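Local coordinates for putative molybdenum cofactor biosynthesis protein D2 (MoaD2) / thiamine S (Mycobacterium smegmatis, PDB 6JC0) that probably serves as a small ubiquitin-like sulfur carrier of the MoaD/ThiS kind in the biosynthesis of the molybdenum cofactor, at residues E26-A31 against E41-R46; T34-L39 against C57-D62. All blocks are in the same frame, centred on the assembly; numbering follows the deposited sequence.

Interaction 1: E26-A31 against E41-R46; sequences ESLEIA and ERLGAR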
ATOM      1  N   GLU B  26     -26.050  15.493 -30.346  1.00 27.25           N
ATOM      2  CA  GLU B  26     -27.072  15.983 -31.259  1.00 28.00           C
ATOM      3  C   GLU B  26     -27.524  17.355 -30.797  1.00 27.79           C
ATOM      4  O   GLU B  26     -27.340  17.717 -29.632  1.00 22.22           O
ATOM      5  CB  GLU B  26     -28.264  15.024 -31.342  1.00 24.26           C
ATOM      6  CG  GLU B  26     -29.011  14.823 -30.031  1.00 24.90           C
ATOM      7  CD  GLU B  26     -30.240  13.944 -30.187  1.00 30.87           C
ATOM      8  OE1 GLU B  26     -31.114  14.272 -31.015  1.00 36.67           O
ATOM      9  OE2 GLU B  26     -30.333  12.920 -29.479  1.00 34.95           O
ATOM     10  N   SER B  27     -28.097  18.118 -31.719  1.00 28.73           N
ATOM     11  CA  SER B  27     -28.655  19.422 -31.399  1.00 34.92           C
ATOM     12  C   SER B  27     -30.172  19.334 -31.493  1.00 35.80           C
ATOM     13  O   SER B  27     -30.708  18.660 -32.375  1.00 38.06           O
ATOM     14  CB  SER B  27     -28.108  20.499 -32.335  1.00 36.24           C
ATOM     15  OG  SER B  27     -28.486  21.789 -31.887  1.00 39.75           O
ATOM     16  N   LEU B  28     -30.861  20.013 -30.586  1.00 31.86           N
ATOM     17  CA  LEU B  28     -32.291  19.811 -30.436  1.00 32.05           C
ATOM     18  C   LEU B  28     -33.050  21.098 -30.150  1.00 23.95           C
ATOM     19  O   LEU B  28     -32.616  21.915 -29.341  1.00 21.01           O
ATOM     20  CB  LEU B  28     -32.552  18.811 -29.310  1.00 39.39           C
ATOM     21  CG  LEU B  28     -33.639  17.782 -29.577  1.00 45.63           C
ATOM     22  CD1 LEU B  28     -33.197  16.869 -30.708  1.00 51.64           C
ATOM     23  CD2 LEU B  28     -33.942  16.995 -28.312  1.00 40.73           C
ATOM     24  N   GLU B  29     -34.192  21.266 -30.810  1.00 18.59           N
ATOM     25  CA  GLU B  29     -35.111  22.345 -30.473  1.00 21.17           C
ATOM     26  C   GLU B  29     -36.141  21.860 -29.459  1.00 23.64           C
ATOM     27  O   GLU B  29     -36.884  20.914 -29.725  1.00 22.75           O
ATOM     28  CB  GLU B  29     -35.821  22.873 -31.723  1.00 26.51           C
ATOM     29  CG  GLU B  29     -35.017  23.869 -32.538  1.00 36.36           C
ATOM     30  CD  GLU B  29     -35.810  24.436 -33.706  1.00 47.42           C
ATOM     31  OE1 GLU B  29     -36.531  23.661 -34.371  1.00 47.80           O
ATOM     32  OE2 GLU B  29     -35.720  25.658 -33.953  1.00 53.32           O
ATOM     33  N   ILE B  30     -36.182  22.506 -28.297  1.00 19.61           N
ATOM     34  CA  ILE B  30     -37.193  22.191 -27.296  1.00 18.40           C
ATOM     35  C   ILE B  30     -37.925  23.447 -26.850  1.00 21.65           C
ATOM     36  O   ILE B  30     -37.364  24.545 -26.880  1.00 24.57           O
ATOM     37  CB  ILE B  30     -36.586  21.513 -26.060  1.00 28.30           C
ATOM     38  CG1 ILE B  30     -35.593  22.457 -25.382  1.00 25.17           C
ATOM     39  CG2 ILE B  30     -35.938  20.179 -26.436  1.00 24.74           C
ATOM     40  CD1 ILE B  30     -35.161  21.999 -24.029  1.00 23.71           C
ATOM     41  N   ALA B  31     -39.178  23.279 -26.436  1.00 20.83           N
ATOM     42  CA  ALA B  31     -39.983  24.396 -25.955  1.00 21.79           C
ATOM     43  C   ALA B  31     -39.290  25.082 -24.786  1.00 22.44           C
ATOM     44  O   ALA B  31     -38.819  24.422 -23.858  1.00 20.18           O
ATOM     45  CB  ALA B  31     -41.367  23.921 -25.545  1.00 16.87           C
ATOM     46  N   GLU B  41     -37.146  12.541 -21.190  1.00 21.95           N
ATOM     47  CA  GLU B  41     -38.252  11.765 -21.743  1.00 24.62           C
ATOM     48  C   GLU B  41     -38.203  11.767 -23.266  1.00 23.59           C
ATOM     49  O   GLU B  41     -38.360  10.726 -23.903  1.00 22.08           O
ATOM     50  CB  GLU B  41     -39.602  12.315 -21.271  1.00 30.11           C
ATOM     51  CG  GLU B  41     -39.910  12.092 -19.803  1.00 41.93           C
ATOM     52  CD  GLU B  41     -41.229  12.723 -19.386  1.00 53.05           C
ATOM     53  OE1 GLU B  41     -41.717  13.627 -20.103  1.00 54.09           O
ATOM     54  OE2 GLU B  41     -41.779  12.315 -18.341  1.00 57.40           O
ATOM     55  N   ARG B  42     -37.982  12.946 -23.845  1.00 17.96           N
ATOM     56  CA  ARG B  42     -37.948  13.082 -25.297  1.00 17.46           C
ATOM     57  C   ARG B  42     -36.709  12.415 -25.890  1.00 19.82           C
ATOM     58  O   ARG B  42     -36.765  11.835 -26.972  1.00 14.74           O
ATOM     59  CB  ARG B  42     -38.011  14.560 -25.696  1.00 15.04           C
ATOM     60  CG  ARG B  42     -39.334  15.226 -25.329  1.00 16.17           C
ATOM     61  CD  ARG B  42     -39.331  16.712 -25.658  1.00 14.07           C
ATOM     62  NE  ARG B  42     -40.621  17.334 -25.371  1.00 19.76           N
ATOM     63  CZ  ARG B  42     -41.665  17.307 -26.192  1.00 21.43           C
ATOM     64  NH1 ARG B  42     -42.799  17.901 -25.847  1.00 24.81           N
ATOM     65  NH2 ARG B  42     -41.581  16.683 -27.358  1.00 21.90           N
ATOM     66  N   LEU B  43     -35.592  12.488 -25.177  1.00 12.75           N
ATOM     67  CA  LEU B  43     -34.382  11.792 -25.606  1.00 12.84           C
ATOM     68  C   LEU B  43     -34.583  10.276 -25.615  1.00 18.36           C
ATOM     69  O   LEU B  43     -34.072   9.572 -26.489  1.00 16.35           O
ATOM     70  CB  LEU B  43     -33.202  12.144 -24.696  1.00 14.94           C
ATOM     71  CG  LEU B  43     -32.708  13.590 -24.652  1.00 17.90           C
ATOM     72  CD1 LEU B  43     -31.469  13.681 -23.764  1.00 17.46           C
ATOM     73  CD2 LEU B  43     -32.421  14.114 -26.055  1.00 12.55           C
ATOM     74  N   GLY B  44     -35.329   9.780 -24.634  1.00 21.67           N
ATOM     75  CA  GLY B  44     -35.518   8.351 -24.472  1.00 22.11           C
ATOM     76  C   GLY B  44     -36.456   7.749 -25.500  1.00 24.67           C
ATOM     77  O   GLY B  44     -36.462   6.537 -25.713  1.00 22.22           O
ATOM     78  N   ALA B  45     -37.246   8.600 -26.148  1.00 20.38           N
ATOM     79  CA  ALA B  45     -38.196   8.143 -27.150  1.00 22.68           C
ATOM     80  C   ALA B  45     -37.477   7.588 -28.384  1.00 30.62           C
ATOM     81  O   ALA B  45     -38.083   6.909 -29.213  1.00 26.56           O
ATOM     82  CB  ALA B  45     -39.136   9.272 -27.536  1.00 17.43           C
ATOM     83  N   ARG B  46     -36.183   7.881 -28.493  1.00 35.81           N
ATOM     84  CA  ARG B  46     -35.353   7.380 -29.589  1.00 36.49           C
ATOM     85  C   ARG B  46     -35.432   5.856 -29.705  1.00 32.36           C
ATOM     86  O   ARG B  46     -35.870   5.321 -30.722  1.00 28.86           O
ATOM     87  CB  ARG B  46     -33.899   7.823 -29.396  1.00 36.87           C
ATOM     88  CG  ARG B  46     -32.929   7.287 -30.443  1.00 40.93           C
ATOM     89  CD  ARG B  46     -31.528   7.863 -30.255  1.00 39.91           C
ATOM     90  NE  ARG B  46     -31.510   9.312 -30.436  1.00 43.03           N
ATOM     91  CZ  ARG B  46     -31.249   9.920 -31.590  1.00 42.18           C
ATOM     92  NH1 ARG B  46     -30.977   9.204 -32.671  1.00 39.32           N
ATOM     93  NH2 ARG B  46     -31.260  11.244 -31.662  1.00 44.10           N
TER
HETATM   94  O   HOH W   1     -32.335  10.723 -28.097  1.00 19.95           O
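Leu28 lays its CD2 methyl against CD2 of Leu43, 4.0 Å away, where the inner surface of strand 25-31 meets the later part of helix 36-44. The two leucines meet by one branch each, and their side chains run at a slant to one another. In Leu43 the CG stands opposite the carbonyl carbon (chi1 -64°), which carries the end of the chain nearer to the strand than its first bond alone would suggest. Branched, flexible leucine suits both places, since it can turn a single methyl toward an apolar neighbour; Leu39, one helical turn earlier, also touches Leu28, and Leu43 also touches Tyr13 of strand 6-13.

Beside this leucine pair the chemistry becomes ionic. The outer part of the Glu26 chain runs out straight to meet the Arg46 side chain reaching the other way. Its OE2 is held chiefly by a hydrogen bond with Tyr13 OH and by a salt bridge to NH2 of Arg46 at 2.9 Å. The hydrogen bond within the salt bridge is weak, with an N-H...O angle of 135°. The carboxylate and guanidinium planes stand 74° apart, so the groups are not paired flat. OE1 of Glu26 is 3.1 Å from the same Arg46 NH2, at the guanidinium edge. A water stitches the corner together: it accepts from NE of Arg46 and donates to the carbonyl O of Leu43 at 2.6 Å. It also donates, over a longer 3.3 Å, to OE2 of Glu26.

One carboxylate oxygen is thus shared among an arginine, a tyrosine and a water, a setting that would probably favour the charged form of Glu26. The water joins that carboxylate and Arg46 to the backbone carbonyl of Leu43, right beside the leucine pair.

Interaction 2: T34-L39 against C57-D62; sequences TSVAEL and CSYLCD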
ATOM      1  N   THR B  34     -38.848  23.929 -20.917  1.00 24.54           N
ATOM      2  CA  THR B  34     -38.815  22.477 -20.772  1.00 21.38           C
ATOM      3  C   THR B  34     -37.851  22.084 -19.658  1.00 23.37           C
ATOM      4  O   THR B  34     -36.711  22.538 -19.631  1.00 19.88           O
ATOM      5  CB  THR B  34     -38.382  21.777 -22.081  1.00 18.76           C
ATOM      6  OG1 THR B  34     -39.325  22.058 -23.122  1.00 17.92           O
ATOM      7  CG2 THR B  34     -38.287  20.271 -21.885  1.00 12.79           C
ATOM      8  N   SER B  35     -38.312  21.254 -18.730  1.00 20.33           N
ATOM      9  CA  SER B  35     -37.454  20.797 -17.646  1.00 22.46           C
ATOM     10  C   SER B  35     -36.467  19.757 -18.163  1.00 20.47           C
ATOM     11  O   SER B  35     -36.683  19.160 -19.219  1.00 17.18           O
ATOM     12  CB  SER B  35     -38.284  20.214 -16.504  1.00 21.26           C
ATOM     13  OG  SER B  35     -38.794  18.939 -16.857  1.00 23.80           O
ATOM     14  N   VAL B  36     -35.389  19.537 -17.418  1.00 18.06           N
ATOM     15  CA  VAL B  36     -34.418  18.514 -17.788  1.00 20.10           C
ATOM     16  C   VAL B  36     -35.095  17.149 -17.839  1.00 22.47           C
ATOM     17  O   VAL B  36     -34.819  16.346 -18.729  1.00 20.01           O
ATOM     18  CB  VAL B  36     -33.232  18.466 -16.812  1.00 17.06           C
ATOM     19  CG1 VAL B  36     -32.248  17.381 -17.223  1.00 16.91           C
ATOM     20  CG2 VAL B  36     -32.535  19.819 -16.753  1.00 20.29           C
ATOM     21  N   ALA B  37     -35.999  16.904 -16.894  1.00 22.85           N
ATOM     22  CA  ALA B  37     -36.739  15.645 -16.845  1.00 22.17           C
ATOM     23  C   ALA B  37     -37.574  15.435 -18.115  1.00 20.53           C
ATOM     24  O   ALA B  37     -37.571  14.349 -18.695  1.00 18.03           O
ATOM     25  CB  ALA B  37     -37.626  15.602 -15.612  1.00 18.69           C
ATOM     26  N   GLU B  38     -38.276  16.476 -18.549  1.00 20.45           N
ATOM     27  CA  GLU B  38     -39.046  16.410 -19.788  1.00 23.40           C
ATOM     28  C   GLU B  38     -38.146  16.168 -20.994  1.00 19.72           C
ATOM     29  O   GLU B  38     -38.530  15.478 -21.936  1.00 20.27           O
ATOM     30  CB  GLU B  38     -39.846  17.695 -20.003  1.00 34.03           C
ATOM     31  CG  GLU B  38     -40.915  17.976 -18.967  1.00 41.28           C
ATOM     32  CD  GLU B  38     -41.656  19.268 -19.258  1.00 50.77           C
ATOM     33  OE1 GLU B  38     -42.356  19.329 -20.290  1.00 57.28           O
ATOM     34  OE2 GLU B  38     -41.524  20.225 -18.465  1.00 49.67           O
ATOM     35  N   LEU B  39     -36.952  16.755 -20.969  1.00 18.82           N
ATOM     36  CA  LEU B  39     -35.983  16.565 -22.045  1.00 18.51           C
ATOM     37  C   LEU B  39     -35.547  15.110 -22.111  1.00 17.20           C
ATOM     38  O   LEU B  39     -35.490  14.518 -23.190  1.00 21.51           O
ATOM     39  CB  LEU B  39     -34.760  17.467 -21.848  1.00 13.65           C
ATOM     40  CG  LEU B  39     -33.575  17.186 -22.777  1.00 15.88           C
ATOM     41  CD1 LEU B  39     -33.958  17.387 -24.245  1.00 14.87           C
ATOM     42  CD2 LEU B  39     -32.381  18.058 -22.411  1.00 14.58           C
ATOM     43  N   CYS B  57     -28.792   7.573 -15.346  1.00 19.23           N
ATOM     44  CA  CYS B  57     -27.847   8.634 -15.682  1.00 21.19           C
ATOM     45  C   CYS B  57     -27.965   9.851 -14.766  1.00 18.51           C
ATOM     46  O   CYS B  57     -29.023  10.109 -14.185  1.00 19.99           O
ATOM     47  CB  CYS B  57     -28.035   9.076 -17.137  1.00 16.62           C
ATOM     48  SG  CYS B  57     -27.368   7.923 -18.356  1.00 22.67           S
ATOM     49  N   SER B  58     -26.864  10.587 -14.638  1.00 15.81           N
ATOM     50  CA  SER B  58     -26.893  11.919 -14.051  1.00 17.82           C
ATOM     51  C   SER B  58     -26.685  12.921 -15.176  1.00 19.63           C
ATOM     52  O   SER B  58     -26.411  12.528 -16.314  1.00 22.08           O
ATOM     53  CB  SER B  58     -25.829  12.080 -12.965  1.00 17.82           C
ATOM     54  OG  SER B  58     -24.531  11.912 -13.500  1.00 23.32           O
ATOM     55  N   TYR B  59     -26.827  14.208 -14.878  1.00 20.05           N
ATOM     56  CA  TYR B  59     -26.820  15.212 -15.935  1.00 23.53           C
ATOM     57  C   TYR B  59     -26.080  16.489 -15.560  1.00 25.24           C
ATOM     58  O   TYR B  59     -26.114  16.936 -14.411  1.00 26.03           O
ATOM     59  CB  TYR B  59     -28.261  15.545 -16.344  1.00 20.96           C
ATOM     60  CG  TYR B  59     -29.030  14.324 -16.787  1.00 18.33           C
ATOM     61  CD1 TYR B  59     -28.971  13.881 -18.104  1.00 14.20           C
ATOM     62  CD2 TYR B  59     -29.786  13.590 -15.880  1.00 21.56           C
ATOM     63  CE1 TYR B  59     -29.655  12.747 -18.510  1.00 10.69           C
ATOM     64  CE2 TYR B  59     -30.470  12.453 -16.275  1.00 20.42           C
ATOM     65  CZ  TYR B  59     -30.404  12.041 -17.592  1.00 16.20           C
ATOM     66  OH  TYR B  59     -31.087  10.917 -17.991  1.00 19.87           O
ATOM     67  N   LEU B  60     -25.402  17.060 -16.551  1.00 17.23           N
ATOM     68  CA  LEU B  60     -24.788  18.371 -16.415  1.00 20.51           C
ATOM     69  C   LEU B  60     -25.427  19.355 -17.386  1.00 18.03           C
ATOM     70  O   LEU B  60     -25.748  18.998 -18.517  1.00 17.70           O
ATOM     71  CB  LEU B  60     -23.285  18.302 -16.681  1.00 22.91           C
ATOM     72  CG  LEU B  60     -22.496  17.125 -16.110  1.00 21.41           C
ATOM     73  CD1 LEU B  60     -21.080  17.154 -16.654  1.00 18.35           C
ATOM     74  CD2 LEU B  60     -22.499  17.149 -14.585  1.00 19.91           C
ATOM     75  N   CYS B  61     -25.614  20.589 -16.935  1.00 18.65           N
ATOM     76  CA  CYS B  61     -25.994  21.688 -17.818  1.00 17.94           C
ATOM     77  C   CYS B  61     -24.830  22.664 -17.861  1.00 22.78           C
ATOM     78  O   CYS B  61     -24.511  23.284 -16.848  1.00 26.85           O
ATOM     79  CB  CYS B  61     -27.264  22.385 -17.328  1.00 17.31           C
ATOM     80  SG  CYS B  61     -28.778  21.422 -17.512  1.00 21.51           S
ATOM     81  N   ASP B  62     -24.201  22.792 -19.028  1.00 21.93           N
ATOM     82  CA  ASP B  62     -22.940  23.519 -19.152  1.00 23.78           C
ATOM     83  C   ASP B  62     -21.948  23.012 -18.105  1.00 23.61           C
ATOM     84  O   ASP B  62     -21.319  23.795 -17.396  1.00 28.69           O
ATOM     85  CB  ASP B  62     -23.155  25.029 -19.012  1.00 27.25           C
ATOM     86  CG  ASP B  62     -23.949  25.619 -20.168  1.00 27.70           C
ATOM     87  OD1 ASP B  62     -24.023  24.976 -21.236  1.00 26.99           O
ATOM     88  OD2 ASP B  62     -24.495  26.731 -20.010  1.00 27.68           O
TER
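The first turn of helix 36-44, which lies across the mixed beta-sheet of this ubiquitin-like fold, rests on strand 58-61 through one residue, Val36. Its two methyls fork over alternate residues of the strand. CG2 reaches SG of Cys61 at 4.2 Å, while CG1 comes to 4.5 Å from CG of Tyr59, approaching the ring obliquely where it joins the chain. With CG1 opposite the backbone N (chi1 180°), the beta-branch is spread so that each methyl has its own neighbour.

The residue types fit these places. Valine is short and forked, able to touch two strand residues at once although its CA lies 8.5 Å from the CA of Tyr59; Cys61 offers a small, polarisable sulfur, and Tyr59 a broad ring. Because residues alternate along a strand, Tyr59 and Cys61 point to the same side, toward the helix, and all three are buried. Met69 touches both Val36 and Tyr59, and Leu73 packs on Cys61, so the contact is one patch of a wider apolar layer.

Just before Val36, the helix start is secured by a capping box. Ser35 is the N-cap, and its OG accepts from the backbone N of Glu38 at 3.0 Å, nearly straight at 165°. In return, Ser35 N donates to OE2 of Glu38, a weak bond of 3.4 Å. The serine hydroxyl sits close to the backbone and so can take the place of a missing helical carbonyl partner, while the longer glutamate folds back to the N-cap. The box fixes the start of the helix chiefly through the Ser35 OG bond, next to Val36.

A helix packed by its apolar side on a mixed sheet is characteristic of the beta-grasp fold, to which the ubiquitin-like ThiS family belongs.

In the fold
Interactions 1 and 2 share helix 36-44 and lie with their centres about 11 Å apart. Interaction 2 uses the start of this helix and interaction 1 its later part and the residues that follow; one reaches strand 58-61, the other strand 25-31, an outermost strand of the same mixed sheet within this chain, with strands 6-13 and 77-82 lying between them in sheet order. Along the chain the segments alternate: 26-31, 34-39, 41-46, then 57-62. The contacts are joined directly by Leu39, whose CD1 lies 4.1 Å from both Ile30 CG2 and Leu28 CD2. One helix therefore spans the sheet and links strands distant in sheet order into the single compact core of this small ThiS-family chain.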